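Local atomic coordinates of D-psicose 3-epimerase (Agrobacterium tumefaciens, PDB entry 2HK0), a protein that catalyses the metal-dependent epimerisation of ketohexoses at C3, interconverting D-fructose and D-psicose. Residues G155-A160 with V193-V198; Q138-A143 with E176-N181; N93-D98 with H129-I134. All coordinates share one frame; numbering follows the deposited sequence.

Interaction 1: residues G155-A160 with V193-V198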
ATOM      1  N   GLY A 155     -10.840 -31.217 -24.787  1.00 19.97           N
ATOM      2  CA  GLY A 155     -11.926 -31.911 -25.467  1.00 20.38           C
ATOM      3  C   GLY A 155     -13.251 -31.203 -25.696  1.00 21.69           C
ATOM      4  O   GLY A 155     -14.084 -31.709 -26.455  1.00 20.76           O
ATOM      5  N   ILE A 156     -13.501 -30.071 -25.034  1.00 21.06           N
ATOM      6  CA  ILE A 156     -14.754 -29.352 -25.274  1.00 20.30           C
ATOM      7  C   ILE A 156     -14.462 -28.011 -25.943  1.00 20.65           C
ATOM      8  O   ILE A 156     -15.384 -27.296 -26.358  1.00 20.52           O
ATOM      9  CB  ILE A 156     -15.551 -29.058 -23.956  1.00 22.62           C
ATOM     10  CG1 ILE A 156     -14.653 -28.345 -22.936  1.00 21.31           C
ATOM     11  CG2 ILE A 156     -16.100 -30.344 -23.368  1.00 23.57           C
ATOM     12  CD1 ILE A 156     -15.438 -27.643 -21.833  1.00 24.46           C
ATOM     13  N   ALA A 157     -13.179 -27.674 -26.063  1.00 19.45           N
ATOM     14  CA  ALA A 157     -12.788 -26.390 -26.639  1.00 19.45           C
ATOM     15  C   ALA A 157     -13.306 -26.115 -28.045  1.00 21.09           C
ATOM     16  O   ALA A 157     -13.802 -25.013 -28.325  1.00 18.91           O
ATOM     17  CB  ALA A 157     -11.266 -26.243 -26.612  1.00 18.07           C
ATOM     18  N   ASP A 158     -13.177 -27.098 -28.936  1.00 20.99           N
ATOM     19  CA  ASP A 158     -13.625 -26.907 -30.309  1.00 22.73           C
ATOM     20  C   ASP A 158     -15.135 -26.679 -30.368  1.00 22.39           C
ATOM     21  O   ASP A 158     -15.613 -25.867 -31.158  1.00 21.49           O
ATOM     22  CB  ASP A 158     -13.237 -28.112 -31.178  1.00 24.77           C
ATOM     23  CG  ASP A 158     -11.724 -28.216 -31.414  1.00 28.78           C
ATOM     24  OD1 ASP A 158     -10.984 -27.235 -31.159  1.00 27.17           O
ATOM     25  OD2 ASP A 158     -11.275 -29.289 -31.882  1.00 33.13           O
ATOM     26  N   PHE A 159     -15.883 -27.399 -29.533  1.00 21.89           N
ATOM     27  CA  PHE A 159     -17.333 -27.243 -29.507  1.00 22.45           C
ATOM     28  C   PHE A 159     -17.660 -25.797 -29.127  1.00 21.64           C
ATOM     29  O   PHE A 159     -18.487 -25.152 -29.763  1.00 19.28           O
ATOM     30  CB  PHE A 159     -17.948 -28.235 -28.504  1.00 21.93           C
ATOM     31  CG  PHE A 159     -19.450 -28.317 -28.566  1.00 23.19           C
ATOM     32  CD1 PHE A 159     -20.239 -27.407 -27.875  1.00 22.49           C
ATOM     33  CD2 PHE A 159     -20.073 -29.318 -29.315  1.00 25.71           C
ATOM     34  CE1 PHE A 159     -21.635 -27.485 -27.919  1.00 25.91           C
ATOM     35  CE2 PHE A 159     -21.465 -29.410 -29.372  1.00 25.69           C
ATOM     36  CZ  PHE A 159     -22.251 -28.485 -28.668  1.00 26.24           C
ATOM     37  N   ALA A 160     -16.987 -25.286 -28.099  1.00 19.93           N
ATOM     38  CA  ALA A 160     -17.202 -23.905 -27.666  1.00 20.95           C
ATOM     39  C   ALA A 160     -16.782 -22.940 -28.777  1.00 20.30           C
ATOM     40  O   ALA A 160     -17.471 -21.961 -29.067  1.00 19.91           O
ATOM     41  CB  ALA A 160     -16.382 -23.616 -26.401  1.00 19.63           C
ATOM     42  N   VAL A 193      -3.372 -26.911 -22.482  1.00 20.65           N
ATOM     43  CA  VAL A 193      -4.589 -27.227 -23.200  1.00 20.20           C
ATOM     44  C   VAL A 193      -4.352 -26.987 -24.690  1.00 21.15           C
ATOM     45  O   VAL A 193      -4.827 -27.752 -25.523  1.00 19.61           O
ATOM     46  CB  VAL A 193      -5.789 -26.386 -22.710  1.00 18.18           C
ATOM     47  CG1 VAL A 193      -6.936 -26.484 -23.716  1.00 15.39           C
ATOM     48  CG2 VAL A 193      -6.253 -26.907 -21.331  1.00 16.54           C
ATOM     49  N   GLY A 194      -3.611 -25.923 -25.005  1.00 21.09           N
ATOM     50  CA  GLY A 194      -3.280 -25.600 -26.385  1.00 22.11           C
ATOM     51  C   GLY A 194      -4.431 -25.257 -27.317  1.00 22.99           C
ATOM     52  O   GLY A 194      -4.470 -25.704 -28.457  1.00 21.52           O
ATOM     53  N   LYS A 195      -5.375 -24.463 -26.840  1.00 22.03           N
ATOM     54  CA  LYS A 195      -6.507 -24.071 -27.663  1.00 22.13           C
ATOM     55  C   LYS A 195      -6.609 -22.554 -27.644  1.00 22.45           C
ATOM     56  O   LYS A 195      -6.445 -21.917 -26.600  1.00 24.03           O
ATOM     57  CB  LYS A 195      -7.783 -24.712 -27.132  1.00 22.26           C
ATOM     58  CG  LYS A 195      -7.814 -26.246 -27.264  1.00 22.85           C
ATOM     59  CD  LYS A 195      -8.014 -26.676 -28.709  1.00 24.36           C
ATOM     60  CE  LYS A 195      -8.131 -28.195 -28.833  1.00 25.38           C
ATOM     61  NZ  LYS A 195      -8.486 -28.595 -30.227  1.00 25.94           N
ATOM     62  N   ASN A 196      -6.860 -21.973 -28.807  1.00 23.63           N
ATOM     63  CA  ASN A 196      -6.954 -20.523 -28.925  1.00 22.86           C
ATOM     64  C   ASN A 196      -8.077 -19.873 -28.138  1.00 22.28           C
ATOM     65  O   ASN A 196      -7.987 -18.690 -27.810  1.00 21.40           O
ATOM     66  CB  ASN A 196      -7.097 -20.123 -30.387  1.00 25.74           C
ATOM     67  CG  ASN A 196      -5.927 -20.578 -31.223  1.00 30.96           C
ATOM     68  OD1 ASN A 196      -4.776 -20.514 -30.781  1.00 32.01           O
ATOM     69  ND2 ASN A 196      -6.207 -21.036 -32.440  1.00 32.06           N
ATOM     70  N   ASN A 197      -9.135 -20.623 -27.839  1.00 19.16           N
ATOM     71  CA  ASN A 197     -10.259 -20.036 -27.117  1.00 19.12           C
ATOM     72  C   ASN A 197     -10.345 -20.430 -25.644  1.00 19.78           C
ATOM     73  O   ASN A 197     -11.423 -20.366 -25.049  1.00 19.83           O
ATOM     74  CB  ASN A 197     -11.584 -20.371 -27.837  1.00 17.52           C
ATOM     75  CG  ASN A 197     -11.902 -21.857 -27.811  1.00 18.29           C
ATOM     76  OD1 ASN A 197     -11.024 -22.694 -28.007  1.00 15.73           O
ATOM     77  ND2 ASN A 197     -13.164 -22.186 -27.572  1.00 17.77           N
ATOM     78  N   VAL A 198      -9.223 -20.861 -25.063  1.00 19.74           N
ATOM     79  CA  VAL A 198      -9.180 -21.209 -23.645  1.00 17.62           C
ATOM     80  C   VAL A 198      -8.235 -20.170 -23.053  1.00 18.94           C
ATOM     81  O   VAL A 198      -7.093 -20.019 -23.500  1.00 18.16           O
ATOM     82  CB  VAL A 198      -8.670 -22.645 -23.403  1.00 19.06           C
ATOM     83  CG1 VAL A 198      -8.560 -22.915 -21.905  1.00 18.64           C
ATOM     84  CG2 VAL A 198      -9.660 -23.660 -24.034  1.00 20.62           C
TER
HETATM   85  O   HOH W   1     -10.699 -24.343 -30.314  1.00 24.87           O
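Ala157, on the helix 142-162, comes within 6.8 Å of Lys195, CA to CA, where the chain has just left the helix 183-193. Gly194 makes that exit with a positive phi (63°), a conformation easiest for glycine, and a type I turn from Lys195 to Val198 then swings the chain into strand 198-203; its closing bond, Val198 N to Lys195 O, is weak. The methyl group of Ala157 points at this turn and is small enough to let it close in: Ala157 CB lies 3.5 Å from Lys195 CG and 4.0 Å from Val198 CG2. Lys195 thus spends its carbons over an alanine and its charge beyond it. A bend at chi2 (-73°) turns the rest of the chain across the Asp158 side chain at nearly a right angle, and Lys195 NZ reaches Asp158 OD1 at 3.0 Å in a salt bridge, arriving on the syn side but well out of the carboxylate plane. The bond to OD2 is weak. Farther along the turn, Asn197 uses both halves of its amide. Its ND2 donates to Ala157 O at 3.0 Å in a fairly straight bond (156° at the hydrogen) and also to Ile165 O, and it lies against Ala160 CB. A water donates to Asn197 OD1 at 2.9 Å and to Asp158 OD1, adding a water-mediated link to the two direct ones. An asparagine suits this place because one planar group can both give and accept. The Asn197 backbone is meanwhile bonded to Leu167 of the neighbouring strand 166-170. Such a helix-to-strand turn, tied here to helix 142-162, one helix further back in the chain, is one of the alpha-beta loops of a TIM barrel, at the end where its strands begin.

Interaction 2: residues Q138-A143 with E176-N181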
ATOM      1  N   GLN A 138     -11.199 -35.921   2.324  1.00 48.99           N
ATOM      2  CA  GLN A 138     -10.766 -37.078   1.541  1.00 48.38           C
ATOM      3  C   GLN A 138      -9.470 -36.683   0.823  1.00 47.24           C
ATOM      4  O   GLN A 138      -9.326 -35.539   0.386  1.00 46.58           O
ATOM      5  CB  GLN A 138     -11.827 -37.441   0.498  1.00 50.36           C
ATOM      6  CG  GLN A 138     -13.176 -37.828   1.087  1.00 52.79           C
ATOM      7  CD  GLN A 138     -13.131 -39.145   1.839  1.00 54.20           C
ATOM      8  OE1 GLN A 138     -13.983 -39.414   2.688  1.00 56.18           O
ATOM      9  NE2 GLN A 138     -12.141 -39.981   1.522  1.00 54.95           N
ATOM     10  N   PRO A 139      -8.513 -37.621   0.694  1.00 45.45           N
ATOM     11  CA  PRO A 139      -7.242 -37.328   0.021  1.00 43.77           C
ATOM     12  C   PRO A 139      -7.442 -36.674  -1.349  1.00 41.84           C
ATOM     13  O   PRO A 139      -8.440 -36.903  -2.031  1.00 40.33           O
ATOM     14  CB  PRO A 139      -6.580 -38.700  -0.081  1.00 43.95           C
ATOM     15  CG  PRO A 139      -7.086 -39.396   1.135  1.00 45.41           C
ATOM     16  CD  PRO A 139      -8.547 -39.017   1.158  1.00 44.96           C
ATOM     17  N   VAL A 140      -6.476 -35.859  -1.740  1.00 40.40           N
ATOM     18  CA  VAL A 140      -6.531 -35.145  -3.003  1.00 39.30           C
ATOM     19  C   VAL A 140      -5.432 -35.612  -3.961  1.00 36.79           C
ATOM     20  O   VAL A 140      -4.319 -35.914  -3.542  1.00 35.31           O
ATOM     21  CB  VAL A 140      -6.425 -33.621  -2.726  1.00 41.41           C
ATOM     22  CG1 VAL A 140      -5.720 -32.927  -3.844  1.00 42.10           C
ATOM     23  CG2 VAL A 140      -7.819 -33.041  -2.525  1.00 41.50           C
ATOM     24  N   ASP A 141      -5.765 -35.666  -5.248  1.00 35.94           N
ATOM     25  CA  ASP A 141      -4.838 -36.101  -6.296  1.00 34.19           C
ATOM     26  C   ASP A 141      -4.550 -34.931  -7.251  1.00 32.87           C
ATOM     27  O   ASP A 141      -5.156 -34.820  -8.323  1.00 33.09           O
ATOM     28  CB  ASP A 141      -5.473 -37.286  -7.033  1.00 35.46           C
ATOM     29  CG  ASP A 141      -4.682 -37.724  -8.240  1.00 38.12           C
ATOM     30  OD1 ASP A 141      -3.451 -37.506  -8.271  1.00 38.15           O
ATOM     31  OD2 ASP A 141      -5.306 -38.306  -9.157  1.00 40.24           O
ATOM     32  N   LYS A 142      -3.603 -34.073  -6.868  1.00 29.23           N
ATOM     33  CA  LYS A 142      -3.284 -32.887  -7.656  1.00 27.73           C
ATOM     34  C   LYS A 142      -2.828 -33.152  -9.081  1.00 26.08           C
ATOM     35  O   LYS A 142      -3.385 -32.592 -10.021  1.00 22.27           O
ATOM     36  CB  LYS A 142      -2.236 -32.012  -6.935  1.00 26.86           C
ATOM     37  CG  LYS A 142      -2.030 -30.635  -7.590  1.00 29.73           C
ATOM     38  CD  LYS A 142      -0.897 -29.865  -6.930  1.00 31.38           C
ATOM     39  CE  LYS A 142      -0.566 -28.590  -7.667  1.00 31.99           C
ATOM     40  NZ  LYS A 142      -1.613 -27.584  -7.481  1.00 33.74           N
ATOM     41  N   ALA A 143      -1.809 -33.991  -9.236  1.00 26.59           N
ATOM     42  CA  ALA A 143      -1.277 -34.321 -10.554  1.00 26.70           C
ATOM     43  C   ALA A 143      -2.350 -34.936 -11.442  1.00 25.68           C
ATOM     44  O   ALA A 143      -2.481 -34.574 -12.611  1.00 25.61           O
ATOM     45  CB  ALA A 143      -0.093 -35.290 -10.416  1.00 26.84           C
ATOM     46  N   GLU A 176     -10.656 -23.398  -1.983  1.00 19.46           N
ATOM     47  CA  GLU A 176     -11.665 -23.758  -2.980  1.00 19.27           C
ATOM     48  C   GLU A 176     -11.155 -24.616  -4.137  1.00 21.58           C
ATOM     49  O   GLU A 176     -11.941 -25.216  -4.863  1.00 23.72           O
ATOM     50  CB  GLU A 176     -12.335 -22.464  -3.504  1.00 20.88           C
ATOM     51  CG  GLU A 176     -12.980 -21.657  -2.368  1.00 23.71           C
ATOM     52  CD  GLU A 176     -13.634 -20.353  -2.812  1.00 26.83           C
ATOM     53  OE1 GLU A 176     -14.470 -20.383  -3.732  1.00 26.84           O
ATOM     54  OE2 GLU A 176     -13.314 -19.293  -2.230  1.00 23.74           O
ATOM     55  N   ASN A 177      -9.846 -24.666  -4.341  1.00 20.07           N
ATOM     56  CA  ASN A 177      -9.302 -25.517  -5.398  1.00 18.06           C
ATOM     57  C   ASN A 177      -7.875 -25.864  -5.019  1.00 19.53           C
ATOM     58  O   ASN A 177      -7.198 -25.095  -4.323  1.00 17.90           O
ATOM     59  CB  ASN A 177      -9.347 -24.837  -6.774  1.00 16.79           C
ATOM     60  CG  ASN A 177      -9.043 -25.811  -7.917  1.00 20.06           C
ATOM     61  OD1 ASN A 177      -7.926 -25.878  -8.410  1.00 16.62           O
ATOM     62  ND2 ASN A 177     -10.053 -26.582  -8.330  1.00 21.83           N
ATOM     63  N   HIS A 178      -7.424 -27.030  -5.468  1.00 18.02           N
ATOM     64  CA  HIS A 178      -6.091 -27.495  -5.132  1.00 19.57           C
ATOM     65  C   HIS A 178      -5.203 -27.653  -6.338  1.00 18.43           C
ATOM     66  O   HIS A 178      -4.070 -28.108  -6.198  1.00 17.17           O
ATOM     67  CB  HIS A 178      -6.191 -28.847  -4.451  1.00 20.16           C
ATOM     68  CG  HIS A 178      -6.916 -29.860  -5.277  1.00 21.89           C
ATOM     69  ND1 HIS A 178      -8.278 -29.808  -5.480  1.00 21.97           N
ATOM     70  CD2 HIS A 178      -6.469 -30.924  -5.985  1.00 21.38           C
ATOM     71  CE1 HIS A 178      -8.641 -30.798  -6.277  1.00 25.93           C
ATOM     72  NE2 HIS A 178      -7.561 -31.493  -6.597  1.00 24.59           N
ATOM     73  N   VAL A 179      -5.712 -27.291  -7.515  1.00 16.80           N
ATOM     74  CA  VAL A 179      -4.943 -27.442  -8.748  1.00 17.77           C
ATOM     75  C   VAL A 179      -4.350 -26.141  -9.312  1.00 16.44           C
ATOM     76  O   VAL A 179      -3.160 -26.078  -9.596  1.00 15.98           O
ATOM     77  CB  VAL A 179      -5.819 -28.130  -9.825  1.00 19.67           C
ATOM     78  CG1 VAL A 179      -5.042 -28.285 -11.135  1.00 17.51           C
ATOM     79  CG2 VAL A 179      -6.274 -29.496  -9.296  1.00 20.71           C
ATOM     80  N   LEU A 180      -5.184 -25.117  -9.477  1.00 15.87           N
ATOM     81  CA  LEU A 180      -4.726 -23.816  -9.995  1.00 15.31           C
ATOM     82  C   LEU A 180      -5.008 -22.747  -8.917  1.00 15.12           C
ATOM     83  O   LEU A 180      -6.162 -22.359  -8.699  1.00 13.59           O
ATOM     84  CB  LEU A 180      -5.465 -23.481 -11.302  1.00 14.50           C
ATOM     85  CG  LEU A 180      -5.482 -24.584 -12.384  1.00 14.99           C
ATOM     86  CD1 LEU A 180      -6.337 -24.148 -13.581  1.00 16.03           C
ATOM     87  CD2 LEU A 180      -4.058 -24.875 -12.860  1.00 14.74           C
ATOM     88  N   ASN A 181      -3.952 -22.302  -8.234  1.00 13.76           N
ATOM     89  CA  ASN A 181      -4.055 -21.306  -7.162  1.00 16.18           C
ATOM     90  C   ASN A 181      -3.329 -20.024  -7.510  1.00 17.43           C
ATOM     91  O   ASN A 181      -3.481 -18.997  -6.841  1.00 18.71           O
ATOM     92  CB  ASN A 181      -3.420 -21.847  -5.886  1.00 16.81           C
ATOM     93  CG  ASN A 181      -4.130 -23.064  -5.364  1.00 19.71           C
ATOM     94  OD1 ASN A 181      -3.500 -24.051  -5.012  1.00 21.63           O
ATOM     95  ND2 ASN A 181      -5.456 -23.001  -5.315  1.00 17.36           N
TER
HETATM   96  O   HOH W   2      -1.084 -25.276  -6.490  1.00 31.82           O
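Lys142 and Val179 bring their CA atoms to 5.8 Å where the first turn of helix 142-162 meets an irregular loop. Lys142 CG stands anti to the backbone N, and the chain runs extended until a final bend at chi4 (72°) directs the ammonium group into the loop. There Lys142 NZ donates to His178 O at 2.8 Å and to Val179 O at 3.0 Å, the latter from above the carbonyl plane, and a water accepts a third bond from NZ and itself donates to Asn181 OD1. A long flexible lysine can thus gather two successive carbonyls; Glu185 offers only a weak, distant ion pair. In this TIM barrel the loop 176-181 follows strand 166-170, on the side where strands end, and Trp280 of a second subunit packs on Lys142 and His178. The His178 ring has a valine on each face: Val179 CG2 lies off-centre over one and Val140 over the other, though the exact placing of the Val140 methyls is doubtful. Tyr136 OH at ND1 and Asp145 OD2 at NE2 fix its rotation. Within the loop, Asn177 OD1 accepts from Val179 N at 2.8 Å, an Asx turn, and from Leu180 N, which extends it to an Asx motif and shapes the backbone carrying those carbonyls.

Interaction 3: residues N93-D98 with H129-I134; sequences NLSSED and HSYWPI
Asn93 OD1, on a side chain that lies against Tyr131, is gripped by two backbone donors, Ser96 N at 2.7 Å and Ser95 N at 2.9 Å, both in its carbonyl plane. This is an Asx turn continued into an Asx motif, and it curls the loop after strand 81-85 of the TIM barrel beside the loop after strand 123-126. Asparagine is apt here, since its short amide can reach back to its own chain while its other end serves a neighbour. With chi1 at 69° CG sits between the backbone N and the carbonyl carbon, and Asn93 ND2 bonds to Ser89 O while resting 3.7 Å from Tyr131 CD1. Amide and ring planes are only 14° apart, but the side chains pass obliquely, and the tyrosine carries Ile134 CG1 over the rim of one face. Ser95, small enough for close backbone approach, sets its CB 3.2 Å from His129 O, and its OG lies near the plane of the Tyr131 ring, at its edge. No direct hydrogen bond joins residues 93-98 to 129-134; two waters bridge them instead. One molecule accepts from Leu94 N at 2.8 Å and donates to Ser130 O at 2.7 Å. A second joins the two serine hydroxyls, 2.7 Å from Ser95 OG and 2.8 Å from Ser130 OG.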
ATOM      1  N   ASN A  93     -18.258 -33.377 -14.058  1.00 29.50           N
ATOM      2  CA  ASN A  93     -17.091 -32.504 -14.150  1.00 28.99           C
ATOM      3  C   ASN A  93     -16.027 -33.187 -14.975  1.00 28.13           C
ATOM      4  O   ASN A  93     -16.064 -34.408 -15.156  1.00 29.86           O
ATOM      5  CB  ASN A  93     -16.544 -32.186 -12.760  1.00 28.91           C
ATOM      6  CG  ASN A  93     -15.924 -33.390 -12.090  1.00 28.02           C
ATOM      7  OD1 ASN A  93     -14.876 -33.884 -12.519  1.00 29.63           O
ATOM      8  ND2 ASN A  93     -16.564 -33.870 -11.031  1.00 25.88           N
ATOM      9  N   LEU A  94     -15.065 -32.401 -15.448  1.00 26.06           N
ATOM     10  CA  LEU A  94     -13.999 -32.904 -16.312  1.00 24.98           C
ATOM     11  C   LEU A  94     -12.734 -33.415 -15.635  1.00 25.00           C
ATOM     12  O   LEU A  94     -11.838 -33.930 -16.300  1.00 27.27           O
ATOM     13  CB  LEU A  94     -13.608 -31.809 -17.311  1.00 23.42           C
ATOM     14  CG  LEU A  94     -14.771 -31.092 -18.002  1.00 22.90           C
ATOM     15  CD1 LEU A  94     -14.270 -29.882 -18.770  1.00 20.08           C
ATOM     16  CD2 LEU A  94     -15.490 -32.071 -18.916  1.00 21.91           C
ATOM     17  N   SER A  95     -12.630 -33.294 -14.325  1.00 24.88           N
ATOM     18  CA  SER A  95     -11.399 -33.742 -13.702  1.00 25.54           C
ATOM     19  C   SER A  95     -11.520 -35.056 -12.945  1.00 26.05           C
ATOM     20  O   SER A  95     -10.510 -35.613 -12.550  1.00 23.17           O
ATOM     21  CB  SER A  95     -10.866 -32.669 -12.750  1.00 24.90           C
ATOM     22  OG  SER A  95     -11.696 -32.573 -11.608  1.00 28.01           O
ATOM     23  N   SER A  96     -12.739 -35.543 -12.732  1.00 26.74           N
ATOM     24  CA  SER A  96     -12.916 -36.785 -11.979  1.00 31.18           C
ATOM     25  C   SER A  96     -12.191 -38.019 -12.512  1.00 30.33           C
ATOM     26  O   SER A  96     -12.014 -38.193 -13.718  1.00 28.39           O
ATOM     27  CB  SER A  96     -14.404 -37.130 -11.841  1.00 34.16           C
ATOM     28  OG  SER A  96     -14.551 -38.386 -11.191  1.00 34.41           O
ATOM     29  N   GLU A  97     -11.769 -38.876 -11.587  1.00 33.68           N
ATOM     30  CA  GLU A  97     -11.098 -40.122 -11.945  1.00 36.21           C
ATOM     31  C   GLU A  97     -12.093 -41.022 -12.670  1.00 34.80           C
ATOM     32  O   GLU A  97     -11.725 -41.791 -13.551  1.00 35.86           O
ATOM     33  CB  GLU A  97     -10.607 -40.843 -10.688  1.00 40.38           C
ATOM     34  CG  GLU A  97      -9.174 -40.546 -10.320  1.00 48.21           C
ATOM     35  CD  GLU A  97      -8.642 -41.465  -9.221  1.00 53.98           C
ATOM     36  OE1 GLU A  97      -8.809 -42.703  -9.343  1.00 55.50           O
ATOM     37  OE2 GLU A  97      -8.048 -40.948  -8.244  1.00 56.96           O
ATOM     38  N   ASP A  98     -13.355 -40.910 -12.277  1.00 33.00           N
ATOM     39  CA  ASP A  98     -14.456 -41.694 -12.836  1.00 34.20           C
ATOM     40  C   ASP A  98     -14.802 -41.316 -14.282  1.00 33.64           C
ATOM     41  O   ASP A  98     -15.363 -40.255 -14.535  1.00 31.06           O
ATOM     42  CB  ASP A  98     -15.695 -41.506 -11.956  1.00 35.60           C
ATOM     43  CG  ASP A  98     -16.821 -42.454 -12.309  1.00 38.15           C
ATOM     44  OD1 ASP A  98     -17.010 -42.753 -13.509  1.00 39.16           O
ATOM     45  OD2 ASP A  98     -17.530 -42.885 -11.375  1.00 38.08           O
ATOM     46  N   HIS A 129     -12.217 -26.510 -15.008  1.00 18.67           N
ATOM     47  CA  HIS A 129     -11.311 -27.647 -14.921  1.00 21.09           C
ATOM     48  C   HIS A 129     -11.575 -28.519 -13.706  1.00 23.81           C
ATOM     49  O   HIS A 129     -10.916 -29.539 -13.513  1.00 23.70           O
ATOM     50  CB  HIS A 129      -9.892 -27.125 -14.781  1.00 20.99           C
ATOM     51  CG  HIS A 129      -9.689 -26.314 -13.536  1.00 21.94           C
ATOM     52  ND1 HIS A 129     -10.360 -25.131 -13.305  1.00 21.12           N
ATOM     53  CD2 HIS A 129      -8.924 -26.535 -12.437  1.00 21.53           C
ATOM     54  CE1 HIS A 129     -10.018 -24.660 -12.118  1.00 20.49           C
ATOM     55  NE2 HIS A 129      -9.148 -25.492 -11.572  1.00 20.03           N
ATOM     56  N   SER A 130     -12.526 -28.115 -12.878  1.00 26.19           N
ATOM     57  CA  SER A 130     -12.758 -28.826 -11.637  1.00 25.95           C
ATOM     58  C   SER A 130     -14.241 -28.826 -11.296  1.00 27.37           C
ATOM     59  O   SER A 130     -15.093 -28.951 -12.172  1.00 26.68           O
ATOM     60  CB  SER A 130     -11.945 -28.107 -10.551  1.00 25.53           C
ATOM     61  OG  SER A 130     -12.050 -28.700  -9.276  1.00 24.96           O
ATOM     62  N   TYR A 131     -14.542 -28.703 -10.012  1.00 29.00           N
ATOM     63  CA  TYR A 131     -15.915 -28.650  -9.558  1.00 31.61           C
ATOM     64  C   TYR A 131     -15.939 -28.079  -8.152  1.00 35.70           C
ATOM     65  O   TYR A 131     -14.894 -27.786  -7.562  1.00 33.17           O
ATOM     66  CB  TYR A 131     -16.545 -30.039  -9.543  1.00 31.94           C
ATOM     67  CG  TYR A 131     -15.967 -30.963  -8.495  1.00 32.54           C
ATOM     68  CD1 TYR A 131     -14.773 -31.640  -8.718  1.00 33.20           C
ATOM     69  CD2 TYR A 131     -16.625 -31.163  -7.277  1.00 33.09           C
ATOM     70  CE1 TYR A 131     -14.244 -32.507  -7.754  1.00 35.19           C
ATOM     71  CE2 TYR A 131     -16.106 -32.022  -6.308  1.00 34.90           C
ATOM     72  CZ  TYR A 131     -14.919 -32.692  -6.552  1.00 36.45           C
ATOM     73  OH  TYR A 131     -14.419 -33.557  -5.605  1.00 39.56           O
ATOM     74  N   TRP A 132     -17.149 -27.911  -7.638  1.00 39.01           N
ATOM     75  CA  TRP A 132     -17.383 -27.412  -6.296  1.00 45.35           C
ATOM     76  C   TRP A 132     -18.484 -28.297  -5.700  1.00 46.39           C
ATOM     77  O   TRP A 132     -19.401 -28.706  -6.412  1.00 47.38           O
ATOM     78  CB  TRP A 132     -17.868 -25.972  -6.340  1.00 47.76           C
ATOM     79  CG  TRP A 132     -18.321 -25.525  -5.017  1.00 52.23           C
ATOM     80  CD1 TRP A 132     -17.553 -25.001  -4.021  1.00 54.10           C
ATOM     81  CD2 TRP A 132     -19.648 -25.621  -4.498  1.00 55.17           C
ATOM     82  NE1 TRP A 132     -18.321 -24.766  -2.907  1.00 56.27           N
ATOM     83  CE2 TRP A 132     -19.613 -25.138  -3.173  1.00 56.29           C
ATOM     84  CE3 TRP A 132     -20.867 -26.072  -5.025  1.00 57.50           C
ATOM     85  CZ2 TRP A 132     -20.754 -25.087  -2.361  1.00 58.48           C
ATOM     86  CZ3 TRP A 132     -22.004 -26.023  -4.219  1.00 59.79           C
ATOM     87  CH2 TRP A 132     -21.937 -25.532  -2.900  1.00 60.21           C
ATOM     88  N   PRO A 133     -18.440 -28.573  -4.386  1.00 47.79           N
ATOM     89  CA  PRO A 133     -17.494 -28.166  -3.342  1.00 48.23           C
ATOM     90  C   PRO A 133     -16.057 -28.686  -3.459  1.00 48.91           C
ATOM     91  O   PRO A 133     -15.140 -27.944  -3.829  1.00 49.75           O
ATOM     92  CB  PRO A 133     -18.166 -28.666  -2.059  1.00 49.36           C
ATOM     93  CG  PRO A 133     -19.630 -28.719  -2.420  1.00 48.52           C
ATOM     94  CD  PRO A 133     -19.570 -29.311  -3.792  1.00 47.78           C
ATOM     95  N   ILE A 134     -15.900 -29.960  -3.114  1.00 47.93           N
ATOM     96  CA  ILE A 134     -14.640 -30.711  -3.098  1.00 46.83           C
ATOM     97  C   ILE A 134     -14.405 -31.131  -1.647  1.00 46.86           C
ATOM     98  O   ILE A 134     -14.115 -30.303  -0.787  1.00 46.66           O
ATOM     99  CB  ILE A 134     -13.401 -29.902  -3.595  1.00 46.23           C
ATOM    100  CG1 ILE A 134     -13.443 -29.729  -5.122  1.00 44.59           C
ATOM    101  CG2 ILE A 134     -12.121 -30.655  -3.243  1.00 45.34           C
ATOM    102  CD1 ILE A 134     -12.239 -29.006  -5.694  1.00 40.44           C
TER
HETATM  103  O   HOH W   3     -15.338 -29.675 -14.779  1.00 16.46           O
HETATM  104  O   HOH W   4     -10.814 -31.176  -9.460  1.00 26.30           O

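All three contacts belong to one TIM barrel. Interaction 3 comes first along the chain and closes before the others open, whereas interactions 1 and 2 alternate their segments and both use helix 142-162, interaction 2 at its start and interaction 1 near its end, their centres 22 Å apart. Interactions 2 and 3 are close neighbours, with centres 10 Å apart; interaction 3 is built from two loops that follow strands, interaction 2 from one such loop and the start of helix 142-162. Asn177 joins them through a weak hydrogen bond from His129 NE2 to its OD1. Interaction 1 meets interaction 3 where Ile156 CD1 lies 4.0 Å from Leu94 CD1. Helix 142-162 is therefore held to its surroundings at both ends of the barrel.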